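Local coordinates for protein LYND (Lyngbya aestuarii, PDB 4V1T) that probably catalyses the ATP-dependent cyclodehydration of cysteine residues in cyanobactin precursor peptides to thiazolines, as a YcaO-family heterocyclase, at residues 7-15 and 25-33; 81-89 and 102-111. All coordinates share one frame; numbering follows the deposited sequence.

Contact 1: 7-15 and 25-33; sequences LQIQPHFHV and LLGEQANHA
His-14 and Leu-26 form an antiparallel hydrogen-bonded pair in the hairpin of strands 14-18 and 22-26. His-14 N donates to Leu-26 O at 2.7 Å, with 167° at the hydrogen, and Leu-26 N returns the bond to His-14 O at 2.9 Å. Next along, Val-15 and Leu-25 make a non-hydrogen-bonded pair and send their side chains to the other face.

The apolar contact centres on Phe-13. Leu-25 CB lies over one face of its ring, 3.9 Å from the centroid, a CH-pi contact; His-12 CE1 covers the opposite face, and Ala-30 O and Gly-27 N sit at the edge. With CG beside its backbone N (chi1 -75°), the ring extends past Leu-25 to His-32, where CZ comes within 3.3 Å of His-32 ND1. Leu-25 CD2 meets Val-15 CG2 at 4.0 Å, and its CD1 reaches toward Ile-9 CG2. On the other face, the His-14 ring takes Leu-26 CD1 at its edge.

One water accepts from Gln-29 N at 3.1 Å and, weakly, from His-12 ND1, a loose link between the turn at Gln-10 to Phe-13 and the loop at Gln-29.

Around this, Tyr-80 packs edge-to-face on His-32, Ile-9 rests on Leu-75 of helix 65-78, and Glu-28 salt-bridges Lys-184 of the second subunit. Strand 31-35 of the winged helix-turn-helix domain pairs with a strand of another protein, probably the substrate's leader peptide.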
loop_
_atom_site.group_PDB
_atom_site.type_symbol
_atom_site.label_atom_id
_atom_site.label_comp_id
_atom_site.label_asym_id
_atom_site.label_seq_id
_atom_site.Cartn_x
_atom_site.Cartn_y
_atom_site.Cartn_z
ATOM N N LEU B 7 38.573 -17.633 -15.405
ATOM C CA LEU B 7 37.184 -18.050 -15.284
ATOM C C LEU B 7 36.762 -18.080 -13.827
ATOM O O LEU B 7 37.548 -18.413 -12.946
ATOM C CB LEU B 7 36.984 -19.430 -15.901
ATOM C CG LEU B 7 37.301 -19.561 -17.385
ATOM C CD1 LEU B 7 37.182 -21.016 -17.791
ATOM C CD2 LEU B 7 36.367 -18.690 -18.215
ATOM N N GLN B 8 35.517 -17.709 -13.572
ATOM C CA GLN B 8 34.976 -17.795 -12.230
ATOM C C GLN B 8 33.456 -17.771 -12.240
ATOM O O GLN B 8 32.827 -17.104 -13.064
ATOM C CB GLN B 8 35.503 -16.659 -11.346
ATOM C CG GLN B 8 35.020 -15.270 -11.720
ATOM C CD GLN B 8 35.341 -14.219 -10.658
ATOM O OE1 GLN B 8 35.750 -14.532 -9.538
ATOM N NE2 GLN B 8 35.144 -12.962 -11.013
ATOM N N ILE B 9 32.869 -18.525 -11.322
ATOM C CA ILE B 9 31.475 -18.348 -10.999
ATOM C C ILE B 9 31.374 -16.944 -10.419
ATOM O O ILE B 9 32.214 -16.508 -9.630
ATOM C CB ILE B 9 30.961 -19.384 -9.995
ATOM C CG1 ILE B 9 31.123 -20.803 -10.550
ATOM C CG2 ILE B 9 29.498 -19.131 -9.677
ATOM C CD1 ILE B 9 30.390 -21.075 -11.855
ATOM N N GLN B 10 30.350 -16.226 -10.834
ATOM C CA GLN B 10 30.244 -14.818 -10.488
ATOM C C GLN B 10 30.363 -14.592 -8.993
ATOM O O GLN B 10 29.723 -15.287 -8.214
ATOM C CB GLN B 10 28.955 -14.206 -11.050
ATOM C CG GLN B 10 27.704 -15.073 -11.046
ATOM C CD GLN B 10 26.815 -14.728 -12.227
ATOM O OE1 GLN B 10 27.306 -14.407 -13.314
ATOM N NE2 GLN B 10 25.509 -14.761 -12.022
ATOM N N PRO B 11 31.205 -13.621 -8.601
ATOM C CA PRO B 11 31.770 -13.549 -7.251
ATOM C C PRO B 11 30.818 -13.122 -6.147
ATOM O O PRO B 11 31.233 -13.079 -4.990
ATOM C CB PRO B 11 32.901 -12.532 -7.404
ATOM C CG PRO B 11 32.472 -11.661 -8.516
ATOM C CD PRO B 11 31.735 -12.552 -9.469
ATOM N N HIS B 12 29.565 -12.827 -6.477
ATOM C CA HIS B 12 28.607 -12.458 -5.442
ATOM C C HIS B 12 28.036 -13.721 -4.799
ATOM O O HIS B 12 27.379 -13.659 -3.769
ATOM C CB HIS B 12 27.504 -11.553 -6.002
ATOM C CG HIS B 12 26.582 -12.223 -6.972
ATOM N ND1 HIS B 12 25.470 -12.922 -6.570
ATOM C CD2 HIS B 12 26.583 -12.269 -8.326
ATOM C CE1 HIS B 12 24.831 -13.382 -7.629
ATOM N NE2 HIS B 12 25.486 -12.995 -8.708
ATOM N N PHE B 13 28.316 -14.872 -5.409
ATOM C CA PHE B 13 27.902 -16.154 -4.858
ATOM C C PHE B 13 28.948 -16.734 -3.915
ATOM O O PHE B 13 30.135 -16.744 -4.216
ATOM C CB PHE B 13 27.633 -17.159 -5.975
ATOM C CG PHE B 13 26.346 -16.925 -6.711
ATOM C CD1 PHE B 13 25.159 -16.732 -6.014
ATOM C CD2 PHE B 13 26.319 -16.896 -8.100
ATOM C CE1 PHE B 13 23.975 -16.505 -6.691
ATOM C CE2 PHE B 13 25.138 -16.671 -8.780
ATOM C CZ PHE B 13 23.964 -16.471 -8.075
ATOM N N HIS B 14 28.493 -17.202 -2.764
ATOM C CA HIS B 14 29.287 -18.099 -1.939
ATOM C C HIS B 14 29.025 -19.524 -2.431
ATOM O O HIS B 14 27.879 -19.976 -2.476
ATOM C CB HIS B 14 28.925 -17.950 -0.463
ATOM C CG HIS B 14 29.415 -19.070 0.392
ATOM N ND1 HIS B 14 30.743 -19.430 0.461
ATOM C CD2 HIS B 14 28.753 -19.917 1.214
ATOM C CE1 HIS B 14 30.878 -20.452 1.286
ATOM N NE2 HIS B 14 29.684 -20.769 1.757
ATOM N N VAL B 15 30.089 -20.218 -2.814
ATOM C CA VAL B 15 29.987 -21.561 -3.356
ATOM C C VAL B 15 30.101 -22.597 -2.240
ATOM O O VAL B 15 31.113 -22.662 -1.547
ATOM C CB VAL B 15 31.093 -21.812 -4.413
ATOM C CG1 VAL B 15 31.073 -23.265 -4.890
ATOM C CG2 VAL B 15 30.905 -20.877 -5.590
ATOM N N LEU B 25 24.872 -22.178 -4.669
ATOM C CA LEU B 25 25.360 -20.826 -4.881
ATOM C C LEU B 25 24.526 -19.876 -4.033
ATOM O O LEU B 25 23.399 -19.539 -4.392
ATOM C CB LEU B 25 25.279 -20.446 -6.351
ATOM C CG LEU B 25 25.861 -21.461 -7.342
ATOM C CD1 LEU B 25 25.720 -20.938 -8.767
ATOM C CD2 LEU B 25 27.318 -21.759 -7.031
ATOM N N LEU B 26 25.083 -19.471 -2.895
ATOM C CA LEU B 26 24.371 -18.646 -1.940
ATOM C C LEU B 26 24.717 -17.175 -2.136
ATOM O O LEU B 26 25.874 -16.788 -2.082
ATOM C CB LEU B 26 24.684 -19.088 -0.510
ATOM C CG LEU B 26 24.381 -20.563 -0.245
ATOM C CD1 LEU B 26 24.976 -21.002 1.079
ATOM C CD2 LEU B 26 22.884 -20.814 -0.266
ATOM N N GLY B 27 23.686 -16.378 -2.379
ATOM C CA GLY B 27 23.824 -14.949 -2.545
ATOM C C GLY B 27 22.947 -14.205 -1.555
ATOM O O GLY B 27 22.045 -14.785 -0.940
ATOM N N GLU B 28 23.216 -12.914 -1.401
ATOM C CA GLU B 28 22.485 -12.082 -0.458
ATOM C C GLU B 28 21.053 -11.851 -0.923
ATOM O O GLU B 28 20.147 -11.686 -0.104
ATOM C CB GLU B 28 23.203 -10.738 -0.281
ATOM C CG GLU B 28 22.951 -10.094 1.061
ATOM C CD GLU B 28 23.759 -8.828 1.275
ATOM O OE1 GLU B 28 24.847 -8.691 0.679
ATOM O OE2 GLU B 28 23.294 -7.965 2.043
ATOM N N GLN B 29 20.853 -11.837 -2.237
ATOM C CA GLN B 29 19.542 -11.536 -2.816
ATOM C C GLN B 29 18.970 -12.656 -3.697
ATOM O O GLN B 29 17.866 -12.551 -4.207
ATOM C CB GLN B 29 19.642 -10.238 -3.601
ATOM C CG GLN B 29 19.964 -9.056 -2.697
ATOM C CD GLN B 29 19.948 -7.741 -3.421
ATOM O OE1 GLN B 29 19.044 -7.470 -4.198
ATOM N NE2 GLN B 29 20.950 -6.910 -3.163
ATOM N N ALA B 30 19.722 -13.730 -3.871
ATOM C CA ALA B 30 19.222 -14.884 -4.598
ATOM C C ALA B 30 20.077 -16.121 -4.306
ATOM O O ALA B 30 21.286 -16.022 -4.056
ATOM C CB ALA B 30 19.188 -14.591 -6.094
ATOM N N ASN B 31 19.439 -17.281 -4.335
ATOM C CA ASN B 31 20.102 -18.553 -4.073
ATOM C C ASN B 31 19.887 -19.513 -5.235
ATOM O O ASN B 31 18.815 -19.530 -5.836
ATOM C CB ASN B 31 19.570 -19.169 -2.782
ATOM C CG ASN B 31 20.022 -18.412 -1.546
ATOM O OD1 ASN B 31 21.163 -17.970 -1.465
ATOM N ND2 ASN B 31 19.132 -18.267 -0.577
ATOM N N HIS B 32 20.914 -20.296 -5.551
ATOM C CA HIS B 32 20.851 -21.255 -6.654
ATOM C C HIS B 32 21.461 -22.598 -6.274
ATOM O O HIS B 32 22.361 -22.673 -5.436
ATOM C CB HIS B 32 21.583 -20.715 -7.879
ATOM C CG HIS B 32 20.930 -19.521 -8.495
ATOM N ND1 HIS B 32 21.175 -18.233 -8.070
ATOM C CD2 HIS B 32 20.047 -19.419 -9.514
ATOM C CE1 HIS B 32 20.466 -17.387 -8.794
ATOM N NE2 HIS B 32 19.775 -18.080 -9.680
ATOM N N ALA B 33 20.964 -23.654 -6.908
ATOM C CA ALA B 33 21.482 -24.998 -6.695
ATOM C C ALA B 33 21.838 -25.632 -8.030
ATOM O O ALA B 33 21.018 -25.664 -8.946
ATOM C CB ALA B 33 20.469 -25.853 -5.956
HETATM O O HOH W 1 26.125 -12.131 -2.266
HETATM O O HOH W 2 22.892 -12.206 -4.511
#

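Contact 2: 81-89 and 102-111; sequences LTEAAPELS and APPVAAEALR
Strand 81-83, the neighbour of strand 6-9 in the small antiparallel sheet, and the turn after it lie against the N-terminal end of helix 103-109, the strand and helix axes 8.8 Å apart and 40° from parallel. Ala-102 is the N-cap, and Pro-103 and Pro-104 begin the first turn. Glu-83 O faces both rings, 3.2 Å from Pro-104 CD and 3.3 Å from Pro-103 CG. Ala-85 CB rests on the peptide link joining the two prolines, 3.5 Å from Pro-104 N.

Thr-82 has OG1 swung opposite its own backbone N (chi1 -175°), which sets the hydroxyl 3.6 Å from Pro-103 CD and lets it donate to Glu-83 O. CG2 flanks the same CD atom. Were Thr-82 replaced by alanine, Glu-83 O would probably lose its hydroxyl donor and a gap would open beside the Pro-103 ring.

Farther along, Leu-88 CD1 packs on Ala-107 CB at 3.9 Å and approaches Pro-103 O, a carbonyl already bonded to Ala-107 N within the helix. Glu-87, bent at chi2, lays its CG on Ala-107 CB and brings OE1 to the edge of the Arg-111 guanidinium, a long salt bridge of 3.7 Å to NH2 with the planes 66° apart.

The proline rings and alanine methyls meet the strand and turn with carbon, so the grip comes mainly from close van der Waals fit, and the stretched ion pair between the exposed Glu-87 and Arg-111 probably adds little.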
loop_
_atom_site.group_PDB
_atom_site.type_symbol
_atom_site.label_atom_id
_atom_site.label_comp_id
_atom_site.label_asym_id
_atom_site.label_seq_id
_atom_site.Cartn_x
_atom_site.Cartn_y
_atom_site.Cartn_z
ATOM N N LEU B 81 28.502 -18.364 -15.146
ATOM C CA LEU B 81 29.933 -18.239 -15.392
ATOM C C LEU B 81 30.232 -16.879 -15.990
ATOM O O LEU B 81 29.412 -16.323 -16.720
ATOM C CB LEU B 81 30.423 -19.347 -16.331
ATOM C CG LEU B 81 31.938 -19.462 -16.519
ATOM C CD1 LEU B 81 32.595 -19.986 -15.254
ATOM C CD2 LEU B 81 32.256 -20.369 -17.701
ATOM N N THR B 82 31.410 -16.347 -15.675
ATOM C CA THR B 82 31.855 -15.098 -16.277
ATOM C C THR B 82 33.369 -14.992 -16.276
ATOM O O THR B 82 34.061 -15.693 -15.544
ATOM C CB THR B 82 31.247 -13.867 -15.551
ATOM O OG1 THR B 82 31.608 -12.666 -16.243
ATOM C CG2 THR B 82 31.728 -13.776 -14.095
ATOM N N GLU B 83 33.866 -14.103 -17.116
ATOM C CA GLU B 83 35.269 -13.731 -17.115
ATOM C C GLU B 83 35.546 -12.896 -15.868
ATOM O O GLU B 83 34.726 -12.055 -15.484
ATOM C CB GLU B 83 35.585 -12.930 -18.376
ATOM C CG GLU B 83 36.992 -13.080 -18.908
ATOM C CD GLU B 83 37.300 -12.058 -19.989
ATOM O OE1 GLU B 83 36.342 -11.468 -20.543
ATOM O OE2 GLU B 83 38.495 -11.833 -20.268
ATOM N N ALA B 84 36.691 -13.114 -15.231
ATOM C CA ALA B 84 37.068 -12.291 -14.086
ATOM C C ALA B 84 37.777 -11.028 -14.558
ATOM O O ALA B 84 38.494 -11.046 -15.562
ATOM C CB ALA B 84 37.948 -13.067 -13.137
ATOM N N ALA B 85 37.566 -9.932 -13.832
ATOM C CA ALA B 85 38.217 -8.654 -14.129
ATOM C C ALA B 85 39.333 -8.404 -13.123
ATOM O O ALA B 85 39.053 -8.043 -11.977
ATOM C CB ALA B 85 37.212 -7.520 -14.086
ATOM N N PRO B 86 40.595 -8.592 -13.541
ATOM C CA PRO B 86 41.722 -8.492 -12.603
ATOM C C PRO B 86 41.803 -7.161 -11.874
ATOM O O PRO B 86 42.270 -7.118 -10.742
ATOM C CB PRO B 86 42.948 -8.669 -13.504
ATOM C CG PRO B 86 42.455 -9.406 -14.693
ATOM C CD PRO B 86 41.047 -8.946 -14.902
ATOM N N GLU B 87 41.344 -6.093 -12.518
ATOM C CA GLU B 87 41.498 -4.746 -11.977
ATOM C C GLU B 87 40.457 -4.406 -10.925
ATOM O O GLU B 87 40.497 -3.331 -10.343
ATOM C CB GLU B 87 41.460 -3.699 -13.096
ATOM C CG GLU B 87 40.267 -3.788 -14.025
ATOM C CD GLU B 87 40.529 -4.678 -15.225
ATOM O OE1 GLU B 87 41.297 -4.270 -16.119
ATOM O OE2 GLU B 87 39.980 -5.792 -15.265
ATOM N N LEU B 88 39.529 -5.322 -10.674
ATOM C CA LEU B 88 38.490 -5.106 -9.659
ATOM C C LEU B 88 38.702 -6.003 -8.448
ATOM O O LEU B 88 39.062 -7.168 -8.594
ATOM C CB LEU B 88 37.109 -5.389 -10.247
ATOM C CG LEU B 88 36.613 -4.499 -11.374
ATOM C CD1 LEU B 88 35.277 -5.014 -11.873
ATOM C CD2 LEU B 88 36.508 -3.050 -10.940
ATOM N N SER B 89 38.471 -5.468 -7.259
ATOM C CA SER B 89 38.461 -6.281 -6.055
ATOM C C SER B 89 37.313 -7.295 -6.135
ATOM O O SER B 89 36.368 -7.115 -6.897
ATOM C CB SER B 89 38.297 -5.406 -4.812
ATOM O OG SER B 89 36.971 -4.923 -4.702
ATOM N N ALA B 102 28.795 -8.417 -16.146
ATOM C CA ALA B 102 30.094 -9.096 -16.175
ATOM C C ALA B 102 31.165 -8.146 -15.656
ATOM O O ALA B 102 31.250 -7.011 -16.118
ATOM C CB ALA B 102 30.428 -9.555 -17.585
ATOM N N PRO B 103 31.979 -8.587 -14.687
ATOM C CA PRO B 103 32.933 -7.656 -14.089
ATOM C C PRO B 103 33.887 -6.958 -15.073
ATOM O O PRO B 103 34.211 -5.803 -14.844
ATOM C CB PRO B 103 33.702 -8.527 -13.088
ATOM C CG PRO B 103 33.319 -9.921 -13.368
ATOM C CD PRO B 103 31.987 -9.887 -14.007
ATOM N N PRO B 104 34.344 -7.641 -16.139
ATOM C CA PRO B 104 35.178 -6.883 -17.079
ATOM C C PRO B 104 34.414 -5.775 -17.808
ATOM O O PRO B 104 35.003 -4.761 -18.164
ATOM C CB PRO B 104 35.660 -7.952 -18.067
ATOM C CG PRO B 104 34.702 -9.060 -17.933
ATOM C CD PRO B 104 34.286 -9.067 -16.502
ATOM N N VAL B 105 33.120 -5.982 -18.031
ATOM C CA VAL B 105 32.268 -4.940 -18.606
ATOM C C VAL B 105 32.105 -3.767 -17.649
ATOM O O VAL B 105 32.132 -2.607 -18.060
ATOM C CB VAL B 105 30.873 -5.487 -18.980
ATOM C CG1 VAL B 105 29.939 -4.363 -19.397
ATOM C CG2 VAL B 105 30.993 -6.526 -20.093
ATOM N N ALA B 106 31.929 -4.075 -16.369
ATOM C CA ALA B 106 31.781 -3.043 -15.341
ATOM C C ALA B 106 33.056 -2.230 -15.216
ATOM O O ALA B 106 33.011 -1.012 -15.065
ATOM C CB ALA B 106 31.423 -3.669 -14.001
ATOM N N ALA B 107 34.195 -2.908 -15.269
ATOM C CA ALA B 107 35.485 -2.245 -15.132
ATOM C C ALA B 107 35.698 -1.215 -16.242
ATOM O O ALA B 107 36.232 -0.131 -16.007
ATOM C CB ALA B 107 36.602 -3.276 -15.151
ATOM N N GLU B 108 35.267 -1.558 -17.451
ATOM C CA GLU B 108 35.418 -0.657 -18.590
ATOM C C GLU B 108 34.469 0.547 -18.461
ATOM O O GLU B 108 34.847 1.687 -18.730
ATOM C CB GLU B 108 35.156 -1.400 -19.901
ATOM C CG GLU B 108 36.024 -0.932 -21.066
ATOM C CD GLU B 108 37.467 -1.385 -20.945
ATOM O OE1 GLU B 108 37.712 -2.499 -20.431
ATOM O OE2 GLU B 108 38.353 -0.622 -21.372
ATOM N N ALA B 109 33.240 0.286 -18.040
ATOM C CA ALA B 109 32.255 1.343 -17.887
ATOM C C ALA B 109 32.688 2.376 -16.852
ATOM O O ALA B 109 32.423 3.566 -17.000
ATOM C CB ALA B 109 30.919 0.756 -17.499
ATOM N N LEU B 110 33.353 1.907 -15.806
ATOM C CA LEU B 110 33.780 2.770 -14.714
ATOM C C LEU B 110 34.894 3.738 -15.117
ATOM O O LEU B 110 35.193 4.675 -14.376
ATOM C CB LEU B 110 34.235 1.919 -13.521
ATOM C CG LEU B 110 33.149 1.182 -12.733
ATOM C CD1 LEU B 110 33.779 0.287 -11.683
ATOM C CD2 LEU B 110 32.193 2.149 -12.071
ATOM N N ARG B 111 35.500 3.516 -16.283
ATOM C CA ARG B 111 36.566 4.390 -16.792
ATOM C C ARG B 111 36.015 5.655 -17.433
ATOM O O ARG B 111 36.771 6.545 -17.794
ATOM C CB ARG B 111 37.420 3.657 -17.822
ATOM C CG ARG B 111 38.231 2.514 -17.257
ATOM C CD ARG B 111 39.090 1.861 -18.320
ATOM N NE ARG B 111 39.814 0.700 -17.817
ATOM C CZ ARG B 111 40.177 0.516 -16.546
ATOM N NH1 ARG B 111 39.897 1.424 -15.618
ATOM N NH2 ARG B 111 40.833 -0.585 -16.193
#

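In the fold
Contact 1 and contact 2 lie 16 Å apart between centres, far from the middle of the chain, and are joined through neighbouring strands 6-9 and 81-83: Gln-8 O receives a probable hydrogen bond from Thr-82 N, and Gln-8 NE2 packs on Ala-84 CB. Both are only partly buried. Contact 1 belongs to the hairpin and depends on backbone ladder bonds plus an aromatic cluster; its residues also meet the second subunit, and His-32 and Ala-33 pair with another protein's strand. Contact 2 relies on proline, alanine and leucine packing with one long ion pair, and touches no other protein chain of the assembly. Its helix leads instead toward the rest of its own chain, with Val-105 on helix 250-275.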